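Local coordinates for dihydrodipicolinate synthase (Aquifex aeolicus, PDB 2EHH) that catalyses the condensation of pyruvate with aspartate beta-semialdehyde to 4-hydroxy-tetrahydrodipicolinate, through a Schiff base, in bacterial lysine biosynthesis, at the interface of chains A and B and the interface of chains A and C. Sequence-based numbering; all coordinates share one arbitrary frame. Chains: chain A/B/C, Dihydrodipicolinate synthase.

Contact 1: the interface of chains A and B. Residues chain A 192-193, 233-234, 237; chain B 170-171, 197.
B:Leu197 bonds the phenol of A:Tyr234 through its backbone carbonyl and packs its side chain on A:Leu192, A:Pro193 and A:His233, in the two-fold interface that joins two tight dimers into the tetramer. Take B:Leu197 from the root outwards. CB lies beside the phenol OH of A:Tyr234, at 3.8 Å. CG faces CD2 of A:Leu192 at 4.2 Å, where the two leucines slide past each other in opposite directions. There the chain forks: CD1 rests loosely against CB and CG of the A:Pro193 ring, while CD2 reaches the imidazole of A:His233, 3.5 Å from NE2, and also touches A:Leu192 CD2. The backbone end of the same leucine is gripped too. The OH of A:Tyr234 donates to B:Leu197 O at 2.7 Å, in the carbonyl plane and on a lone pair, with a C=O...donor angle of 138°.

A:His233 and A:Tyr234 come from helix 226-242. The CG of A:His233 stands anti to the backbone N (chi1 170°), which swings its imidazole edge over the phenol face: CD2 sits 3.6 Å above the centre of the A:Tyr234 ring, which should limit the freedom of both. A:His237, a turn further along, is poorly ordered and adds little. On helix 167-176 of chain B, B:Ser171 takes the imidazole tip: its OG and A:His233 NE2 share a hydrogen bond of 3.0 Å, 157° at the hydrogen.

Contact 2: the interface of chains A and C. Residues chain A 79-80, 106-107; chain C 48-49, 269.
This is the two-fold interface of the tight dimer in the DHDPS family, the unit that pairs again to make the tetramer, and it lets each subunit complete its neighbour's active site. C:Pro48 lies just beyond C:Thr43 of the proton relay and C:Thr44, which binds pyruvate. Its ring fits into the corner formed by A:Asn79, A:Tyr106 and A:Asn107.

A:Tyr106, the proton-relay tyrosine, serves the active site of chain C. Its CG is anti to the backbone N (chi1 -174°), which carries the phenol past the C:Pro48 ring. C:Pro48 CG meets the phenol at its edge, in plane, 3.7 Å from A:Tyr106 CD2, with the side chains crossing at about a right angle; the proline may help hold the ring in place.

C:Pro48 CB sits over two amide nitrogens that lie on the same side of it, 3.5 Å from A:Asn79 ND2 and 3.7 Å from A:Asn107 ND2. The two asparagines are tied together: A:Asn107 ND2 donates to A:Asn79 O at 3.0 Å, in the plane of that carbonyl, although A:Asn79 O lies 19° out of the A:Asn107 amide plane. This bond restrains the A:Asn107 amide, whose ND2 also packs against C:Pro269 CG at 3.6 Å. C:Pro269, which follows a cis peptide bond, crosses that side chain almost perpendicularly.

Water 1 appears to link A:Asn79 OD1, at 2.5 Å, with C:Pro48 O, at 2.4 Å, both doubtfully short. On this flank A:Ala80 CB also touches the methyl of C:Thr49 and lies 3.8 Å from C:Pro48 O.

Contact 1: the interface of chains A and B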
# COMPACT_ATOMS: atom_id res chain seq x y z
N LEU A 192 -3.49 -15.93 18.27
CA LEU A 192 -3.86 -17.32 17.97
C LEU A 192 -3.16 -17.85 16.71
O LEU A 192 -2.44 -18.84 16.77
CB LEU A 192 -5.38 -17.46 17.86
CG LEU A 192 -5.93 -18.89 17.75
CD1 LEU A 192 -7.39 -18.91 18.21
CD2 LEU A 192 -5.79 -19.40 16.32
N PRO A 193 -3.37 -17.19 15.56
CA PRO A 193 -2.70 -17.71 14.36
C PRO A 193 -1.17 -17.71 14.46
O PRO A 193 -0.51 -18.61 13.95
CB PRO A 193 -3.23 -16.81 13.23
CG PRO A 193 -3.61 -15.52 13.95
CD PRO A 193 -4.23 -16.04 15.23
N HIS A 233 -10.53 -16.62 21.84
CA HIS A 233 -10.23 -15.64 20.80
C HIS A 233 -11.51 -14.96 20.30
O HIS A 233 -11.60 -13.73 20.29
CB HIS A 233 -9.52 -16.34 19.63
CG HIS A 233 -9.38 -15.49 18.40
ND1 HIS A 233 -8.36 -14.57 18.24
CD2 HIS A 233 -10.11 -15.45 17.26
CE1 HIS A 233 -8.47 -14.00 17.05
NE2 HIS A 233 -9.52 -14.52 16.44
N TYR A 234 -12.50 -15.75 19.91
CA TYR A 234 -13.74 -15.17 19.40
C TYR A 234 -14.58 -14.48 20.46
O TYR A 234 -15.37 -13.58 20.16
CB TYR A 234 -14.54 -16.24 18.66
CG TYR A 234 -13.92 -16.55 17.32
CD1 TYR A 234 -13.87 -15.58 16.32
CD2 TYR A 234 -13.30 -17.78 17.08
CE1 TYR A 234 -13.21 -15.81 15.12
CE2 TYR A 234 -12.64 -18.03 15.87
CZ TYR A 234 -12.60 -17.03 14.90
OH TYR A 234 -11.93 -17.24 13.71
N HIS A 237 -12.83 -11.16 20.76
CA HIS A 237 -12.69 -10.39 19.51
C HIS A 237 -13.23 -8.97 19.58
O HIS A 237 -12.57 -8.04 19.11
CB HIS A 237 -13.34 -11.13 18.34
CG HIS A 237 -12.85 -10.66 17.00
ND1 HIS A 237 -11.54 -10.79 16.60
CD2 HIS A 237 -13.49 -10.01 16.00
CE1 HIS A 237 -11.39 -10.25 15.41
NE2 HIS A 237 -12.55 -9.77 15.02
N ILE B 170 -10.32 -13.16 8.19
CA ILE B 170 -10.71 -14.55 8.37
C ILE B 170 -11.49 -14.65 9.69
O ILE B 170 -12.55 -15.28 9.76
CB ILE B 170 -9.47 -15.47 8.40
CG1 ILE B 170 -8.66 -15.30 7.10
CG2 ILE B 170 -9.89 -16.92 8.55
CD1 ILE B 170 -9.44 -15.62 5.84
N SER B 171 -10.96 -14.04 10.75
CA SER B 171 -11.65 -14.05 12.04
C SER B 171 -13.05 -13.45 11.90
O SER B 171 -14.02 -14.00 12.41
CB SER B 171 -10.87 -13.25 13.09
OG SER B 171 -9.71 -13.94 13.53
N LEU B 197 -7.75 -20.77 12.91
CA LEU B 197 -8.83 -19.82 13.20
C LEU B 197 -10.20 -20.38 12.83
O LEU B 197 -11.23 -19.75 13.08
CB LEU B 197 -8.60 -18.50 12.45
CG LEU B 197 -7.56 -17.55 13.04
CD1 LEU B 197 -7.19 -16.48 12.01
CD2 LEU B 197 -8.11 -16.91 14.31

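Contact 2: the interface of chains A and C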
# COMPACT_ATOMS: atom_id res chain seq x y z
N ASN A 79 15.25 6.16 17.93
CA ASN A 79 15.84 6.09 16.60
C ASN A 79 17.26 6.65 16.59
O ASN A 79 17.79 7.01 15.55
CB ASN A 79 14.97 6.81 15.56
CG ASN A 79 14.74 8.27 15.88
OD1 ASN A 79 15.21 8.79 16.89
ND2 ASN A 79 13.99 8.95 15.01
N ALA A 80 17.87 6.69 17.78
CA ALA A 80 19.24 7.17 17.96
C ALA A 80 20.00 6.08 18.73
O ALA A 80 19.68 5.80 19.88
CB ALA A 80 19.26 8.48 18.74
N TYR A 106 11.03 6.69 11.76
CA TYR A 106 11.24 7.97 11.08
C TYR A 106 12.48 8.18 10.21
O TYR A 106 12.35 8.67 9.08
CB TYR A 106 11.15 9.10 12.10
CG TYR A 106 11.20 10.49 11.51
CD1 TYR A 106 10.09 11.03 10.85
CD2 TYR A 106 12.35 11.26 11.61
CE1 TYR A 106 10.13 12.32 10.32
CE2 TYR A 106 12.40 12.55 11.07
CZ TYR A 106 11.29 13.07 10.43
OH TYR A 106 11.32 14.36 9.94
N ASN A 107 13.68 7.87 10.71
CA ASN A 107 14.87 8.09 9.88
C ASN A 107 15.19 6.98 8.88
O ASN A 107 16.13 7.08 8.10
CB ASN A 107 16.11 8.45 10.72
CG ASN A 107 16.39 7.46 11.84
OD1 ASN A 107 15.76 6.41 11.96
ND2 ASN A 107 17.36 7.81 12.68
N PRO C 48 16.98 13.48 14.09
CA PRO C 48 16.77 12.32 14.97
C PRO C 48 17.92 11.96 15.90
O PRO C 48 17.68 11.50 17.02
CB PRO C 48 16.46 11.20 13.98
CG PRO C 48 15.76 11.92 12.87
CD PRO C 48 16.65 13.13 12.69
N THR C 49 19.15 12.17 15.46
CA THR C 49 20.30 11.82 16.30
C THR C 49 20.99 13.00 16.98
O THR C 49 22.03 12.83 17.61
CB THR C 49 21.33 11.00 15.51
OG1 THR C 49 21.76 11.74 14.37
CG2 THR C 49 20.72 9.68 15.06
N PRO C 269 21.55 5.29 13.87
CA PRO C 269 21.55 4.23 12.86
C PRO C 269 21.91 4.53 11.40
O PRO C 269 21.88 3.62 10.57
CB PRO C 269 20.14 3.65 12.99
CG PRO C 269 19.32 4.86 13.26
CD PRO C 269 20.17 5.62 14.28
O HOH W 1 15.86 10.66 18.40

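Contact 1 and contact 2 are about 36 Å apart between the centres of their C-alpha atoms and share no residues. Contact 1 uses helices 191-196 and 226-242 of chain A; contact 2 uses loops of chain A at 79-80 and 106-107. Chain A therefore holds two different neighbours through separate surfaces, as a dimer of dimers requires: contact 2 belongs to the tight dimer, contact 1 to the joining of dimers. Both centres lie about 18 Å from A:Lys161; from A:Tyr132 they are about 20 Å and 13 Å. Contact 2 brings the relay tyrosine to the neighbouring site, whereas contact 1 looks mainly structural.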